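Local coordinates for hydrogenase expression/formation protein (HypB) (Archaeoglobus fulgidus, PDB 2WSM) that probably hydrolyses GTP and binds nickel and zinc as a maturation factor for hydrogenase, with dimerization that depends on GTP, at residues 137-142 / 165-170; 158-163 / 191-196. All coordinates share one frame; numbering follows the deposited sequence.

Contact 1: residues 137-142 / 165-170; sequences VSVTEG and ALAEAV
T140 OG1 lies 2.7 Å from S138 OG, and the two hydroxyls are hydrogen-bonded. A chi1 of 64° puts OG1 where it can meet S138, while CG2 serves the contact. T140 CG2 is 4.3 Å from V170 CG1 and also just reaches L166 CD1. V139 CG2 sits between its own backbone N and carbonyl carbon and comes 3.8 Å from A167 N. The same methyl lies 4.2 Å from V170 CG2 and 4.4 Å from L166 CB. V139 CG1 is 4.5 Å from A167 CB. V174 and M177 of helix 174-184 also pack on V139, and this buries it. Behind the contact, S138 N gives a nearly straight bond of 2.7 Å (172°) to E141 OE2. That oxygen is met from above the carboxylate plane, and the bond ties E141 to the strand end. E141 also touches A38 and S41 of the probable P-loop. The side-chain bonds of S138, T140 and E141 stay within 137-142, while the backbone of V137 and V139 bonds to strand 158-162. The segments meet mainly through methyls, with V139 O also 4.0 Å from V170 CG2, so the contact rests on van der Waals packing at the surface.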
loop_
_atom_site.group_PDB
_atom_site.type_symbol
_atom_site.label_atom_id
_atom_site.label_comp_id
_atom_site.label_asym_id
_atom_site.label_seq_id
_atom_site.Cartn_x
_atom_site.Cartn_y
_atom_site.Cartn_z
ATOM N N VAL A 137 3.525 -1.996 -14.823
ATOM C CA VAL A 137 3.790 -3.373 -14.443
ATOM C C VAL A 137 4.500 -4.117 -15.577
ATOM O O VAL A 137 4.182 -3.942 -16.757
ATOM C CB VAL A 137 2.496 -4.112 -14.029
ATOM C CG1 VAL A 137 1.599 -4.358 -15.242
ATOM C CG2 VAL A 137 2.830 -5.412 -13.339
ATOM N N SER A 138 5.475 -4.933 -15.213
ATOM C CA SER A 138 6.194 -5.738 -16.190
ATOM C C SER A 138 5.576 -7.137 -16.247
ATOM O O SER A 138 5.063 -7.626 -15.237
ATOM C CB SER A 138 7.683 -5.801 -15.826
ATOM O OG SER A 138 8.285 -6.996 -16.293
ATOM N N VAL A 139 5.617 -7.771 -17.422
ATOM C CA VAL A 139 5.045 -9.110 -17.585
ATOM C C VAL A 139 5.794 -10.146 -16.765
ATOM O O VAL A 139 5.265 -11.214 -16.479
ATOM C CB VAL A 139 5.002 -9.593 -19.064
ATOM C CG1 VAL A 139 4.033 -8.753 -19.885
ATOM C CG2 VAL A 139 6.401 -9.623 -19.678
ATOM N N THR A 140 7.026 -9.825 -16.388
ATOM C CA THR A 140 7.849 -10.735 -15.598
ATOM C C THR A 140 7.354 -10.833 -14.166
ATOM O O THR A 140 7.839 -11.658 -13.393
ATOM C CB THR A 140 9.330 -10.300 -15.594
ATOM O OG1 THR A 140 9.455 -9.032 -14.943
ATOM C CG2 THR A 140 9.848 -10.168 -17.018
ATOM N N GLU A 141 6.384 -9.997 -13.812
ATOM C CA GLU A 141 5.838 -9.996 -12.455
ATOM C C GLU A 141 4.720 -11.026 -12.294
ATOM O O GLU A 141 4.248 -11.273 -11.186
ATOM C CB GLU A 141 5.332 -8.601 -12.080
ATOM C CG GLU A 141 6.438 -7.569 -11.933
ATOM C CD GLU A 141 5.908 -6.150 -11.813
ATOM O OE1 GLU A 141 5.119 -5.879 -10.881
ATOM O OE2 GLU A 141 6.291 -5.307 -12.651
ATOM N N GLY A 142 4.309 -11.632 -13.400
ATOM C CA GLY A 142 3.178 -12.543 -13.376
ATOM C C GLY A 142 1.927 -11.865 -13.901
ATOM O O GLY A 142 1.671 -10.701 -13.593
ATOM N N ALA A 165 7.583 -8.010 -24.964
ATOM C CA ALA A 165 8.321 -8.910 -25.853
ATOM C C ALA A 165 8.955 -10.080 -25.097
ATOM O O ALA A 165 9.510 -10.990 -25.709
ATOM C CB ALA A 165 9.375 -8.150 -26.658
ATOM N N LEU A 166 8.872 -10.052 -23.771
ATOM C CA LEU A 166 9.318 -11.176 -22.955
ATOM C C LEU A 166 8.134 -12.030 -22.498
ATOM O O LEU A 166 8.315 -13.037 -21.814
ATOM C CB LEU A 166 10.104 -10.685 -21.736
ATOM C CG LEU A 166 11.393 -9.908 -22.024
ATOM C CD1 LEU A 166 12.142 -9.607 -20.737
ATOM C CD2 LEU A 166 12.280 -10.674 -22.993
ATOM N N ALA A 167 6.926 -11.624 -22.885
ATOM C CA ALA A 167 5.699 -12.294 -22.445
ATOM C C ALA A 167 5.767 -13.804 -22.631
ATOM O O ALA A 167 5.708 -14.567 -21.664
ATOM C CB ALA A 167 4.494 -11.737 -23.182
ATOM N N GLU A 168 5.886 -14.222 -23.886
ATOM C CA GLU A 168 5.942 -15.633 -24.229
ATOM C C GLU A 168 7.021 -16.346 -23.425
ATOM O O GLU A 168 6.759 -17.355 -22.778
ATOM C CB GLU A 168 6.202 -15.797 -25.728
ATOM C CG GLU A 168 5.509 -17.000 -26.333
ATOM C CD GLU A 168 4.011 -16.958 -26.123
ATOM O OE1 GLU A 168 3.345 -16.114 -26.761
ATOM O OE2 GLU A 168 3.501 -17.765 -25.318
ATOM N N ALA A 169 8.232 -15.800 -23.454
ATOM C CA ALA A 169 9.378 -16.410 -22.782
ATOM C C ALA A 169 9.134 -16.708 -21.308
ATOM O O ALA A 169 9.660 -17.679 -20.771
ATOM C CB ALA A 169 10.613 -15.535 -22.940
ATOM N N VAL A 170 8.342 -15.872 -20.647
ATOM C CA VAL A 170 8.149 -16.027 -19.208
ATOM C C VAL A 170 6.827 -16.701 -18.855
ATOM O O VAL A 170 6.547 -16.956 -17.682
ATOM C CB VAL A 170 8.258 -14.677 -18.469
ATOM C CG1 VAL A 170 9.634 -14.078 -18.685
ATOM C CG2 VAL A 170 7.166 -13.718 -18.938
#

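Contact 2: residues 158-163 / 191-196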
loop_
_atom_site.group_PDB
_atom_site.type_symbol
_atom_site.label_atom_id
_atom_site.label_comp_id
_atom_site.label_asym_id
_atom_site.label_seq_id
_atom_site.Cartn_x
_atom_site.Cartn_y
_atom_site.Cartn_z
ATOM N N LEU A 158 -3.288 6.125 -16.459
ATOM C CA LEU A 158 -2.659 5.373 -17.527
ATOM C C LEU A 158 -1.956 4.184 -16.893
ATOM O O LEU A 158 -1.285 4.316 -15.873
ATOM C CB LEU A 158 -1.670 6.248 -18.307
ATOM C CG LEU A 158 -1.141 5.704 -19.640
ATOM C CD1 LEU A 158 -0.591 6.827 -20.525
ATOM C CD2 LEU A 158 -0.082 4.646 -19.422
ATOM N N ILE A 159 -2.149 3.017 -17.484
ATOM C CA ILE A 159 -1.545 1.793 -16.990
ATOM C C ILE A 159 -0.605 1.259 -18.061
ATOM O O ILE A 159 -1.001 1.098 -19.223
ATOM C CB ILE A 159 -2.615 0.737 -16.667
ATOM C CG1 ILE A 159 -3.511 1.221 -15.518
ATOM C CG2 ILE A 159 -1.962 -0.601 -16.361
ATOM C CD1 ILE A 159 -4.680 0.294 -15.183
ATOM N N VAL A 160 0.643 1.013 -17.679
ATOM C CA VAL A 160 1.627 0.513 -18.626
ATOM C C VAL A 160 1.951 -0.949 -18.359
ATOM O O VAL A 160 2.451 -1.304 -17.287
ATOM C CB VAL A 160 2.934 1.325 -18.587
ATOM C CG1 VAL A 160 3.925 0.800 -19.636
ATOM C CG2 VAL A 160 2.651 2.805 -18.804
ATOM N N ILE A 161 1.647 -1.796 -19.336
ATOM C CA ILE A 161 2.077 -3.184 -19.293
ATOM C C ILE A 161 3.382 -3.287 -20.084
ATOM O O ILE A 161 3.429 -2.966 -21.266
ATOM C CB ILE A 161 0.994 -4.129 -19.839
ATOM C CG1 ILE A 161 -0.326 -3.885 -19.099
ATOM C CG2 ILE A 161 1.418 -5.570 -19.683
ATOM C CD1 ILE A 161 -1.531 -4.522 -19.761
ATOM N N ASN A 162 4.430 -3.742 -19.409
ATOM C CA ASN A 162 5.797 -3.482 -19.813
ATOM C C ASN A 162 6.573 -4.743 -20.155
ATOM O O ASN A 162 6.233 -5.839 -19.702
ATOM C CB ASN A 162 6.517 -2.729 -18.677
ATOM C CG ASN A 162 7.806 -2.077 -19.131
ATOM O OD1 ASN A 162 7.972 -1.765 -20.304
ATOM N ND2 ASN A 162 8.726 -1.864 -18.200
ATOM N N LYS A 163 7.629 -4.568 -20.946
ATOM C CA LYS A 163 8.493 -5.668 -21.355
ATOM C C LYS A 163 7.681 -6.795 -21.992
ATOM O O LYS A 163 7.950 -7.974 -21.757
ATOM C CB LYS A 163 9.302 -6.194 -20.160
ATOM C CG LYS A 163 10.211 -5.158 -19.508
ATOM C CD LYS A 163 11.053 -5.758 -18.376
ATOM C CE LYS A 163 11.487 -4.678 -17.382
ATOM N NZ LYS A 163 12.675 -5.056 -16.548
ATOM N N ILE A 191 -1.313 0.951 -22.224
ATOM C CA ILE A 191 -0.296 0.817 -23.250
ATOM C C ILE A 191 0.488 -0.465 -23.048
ATOM O O ILE A 191 0.933 -0.759 -21.945
ATOM C CB ILE A 191 0.671 2.016 -23.233
ATOM C CG1 ILE A 191 -0.080 3.311 -23.547
ATOM C CG2 ILE A 191 1.801 1.794 -24.220
ATOM C CD1 ILE A 191 0.724 4.579 -23.288
ATOM N N GLU A 192 0.641 -1.237 -24.113
ATOM C CA GLU A 192 1.497 -2.409 -24.083
ATOM C C GLU A 192 2.864 -1.985 -24.581
ATOM O O GLU A 192 3.002 -1.506 -25.705
ATOM C CB GLU A 192 0.928 -3.505 -24.975
ATOM C CG GLU A 192 -0.505 -3.884 -24.650
ATOM C CD GLU A 192 -1.114 -4.742 -25.736
ATOM O OE1 GLU A 192 -0.512 -5.786 -26.079
ATOM O OE2 GLU A 192 -2.185 -4.361 -26.258
ATOM N N MET A 193 3.881 -2.153 -23.748
ATOM C CA MET A 193 5.151 -1.503 -24.033
ATOM C C MET A 193 6.337 -2.442 -23.980
ATOM O O MET A 193 6.409 -3.333 -23.136
ATOM C CB MET A 193 5.366 -0.323 -23.076
ATOM C CG MET A 193 6.657 0.467 -23.314
ATOM S SD MET A 193 6.910 1.784 -22.098
ATOM C CE MET A 193 5.717 2.998 -22.650
ATOM N N ASP A 194 7.257 -2.237 -24.914
ATOM C CA ASP A 194 8.560 -2.882 -24.870
ATOM C C ASP A 194 9.583 -1.904 -25.432
ATOM O O ASP A 194 9.660 -1.701 -26.641
ATOM C CB ASP A 194 8.562 -4.172 -25.679
ATOM C CG ASP A 194 9.847 -4.945 -25.519
ATOM O OD1 ASP A 194 10.694 -4.864 -26.427
ATOM O OD2 ASP A 194 10.018 -5.623 -24.482
ATOM N N LEU A 195 10.353 -1.283 -24.548
ATOM C CA LEU A 195 11.282 -0.240 -24.967
ATOM C C LEU A 195 12.327 -0.760 -25.962
ATOM O O LEU A 195 12.696 -0.058 -26.907
ATOM C CB LEU A 195 11.933 0.436 -23.749
ATOM C CG LEU A 195 10.971 1.340 -22.960
ATOM C CD1 LEU A 195 11.641 2.004 -21.754
ATOM C CD2 LEU A 195 10.369 2.398 -23.878
ATOM N N LYS A 196 12.779 -1.995 -25.762
ATOM C CA LYS A 196 13.738 -2.618 -26.671
ATOM C C LYS A 196 13.258 -2.545 -28.119
ATOM O O LYS A 196 13.983 -2.086 -29.003
ATOM C CB LYS A 196 13.986 -4.077 -26.286
ATOM C CG LYS A 196 14.634 -4.274 -24.924
ATOM C CD LYS A 196 14.789 -5.759 -24.592
ATOM C CE LYS A 196 13.435 -6.483 -24.538
ATOM N NZ LYS A 196 12.601 -6.096 -23.356
HETATM O O HOH W 1 9.858 -2.124 -21.769
#
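Backbone bonds join I159, I161, I191 and M193. I191 N donates to I159 O at 3.0 Å, I161 N to I191 O at 2.9 Å, and M193 N to I161 O at 2.7 Å. This is parallel pairing, with V160 opposite I191 and I161 opposite E192. Past it, N162 CA makes a CA-H...O contact to M193 O. K163 N is near the same oxygen, but badly angled for a bond.

Apolar contacts line the face that carries V160 and I191. I191 CD1 rests against both methyls of L158, with CD1 to CD1 at 3.8 Å. M193 has CG anti to its backbone N (chi1 -178°). The bend at chi3 (-75°) brings CE back to V160 CG1, beside CB and SD. Of the three, M193 CB is nearest, 3.9 Å from V160 CG1. Helix 201-212 covers this face, while I161 and E192 meet helix 174-184. The two strands and helix 174-184 form a beta-alpha-beta crossover of the P-loop NTPase sheet. N162 and K163 correspond to the NK of an NKxD-like motif, whose fourth position here is A165; a role in guanine recognition is only inferred.

Polar side chains gather at this end. N162 ND2 bonds to S41 O of the probable P-loop. D194 OD2 lies 3.5 Å from K163 CA. K196 NZ forms a salt bridge with D194 OD2 at 2.9 Å, on its syn side. D194 OD1 accepts from T197 N. An alanine at D194 would probably leave K196 without its charge mate, T197 N without its acceptor, and a gap beside K163.

Contact 2 is buried and joins two neighbouring strands of the central sheet. Contact 1 is at the surface, where strand 132-138 turns and meets the short helix 167-170. Strand 158-162 lies between strand 132-138, from which contact 1 starts, and strand 189-192, its partner in contact 2. V137 probably bonds to strand 158-162 through N162 N and V160 O. The chain then runs on through K163 into 165-170. The chemistry of the two follows their place. Backbone hydrogen bonds set the register in 158-163 / 191-196, whereas loosely meeting methyls join 137-142 to 165-170. A weak bond from A165 N to D194 OD2 also links the two contacts.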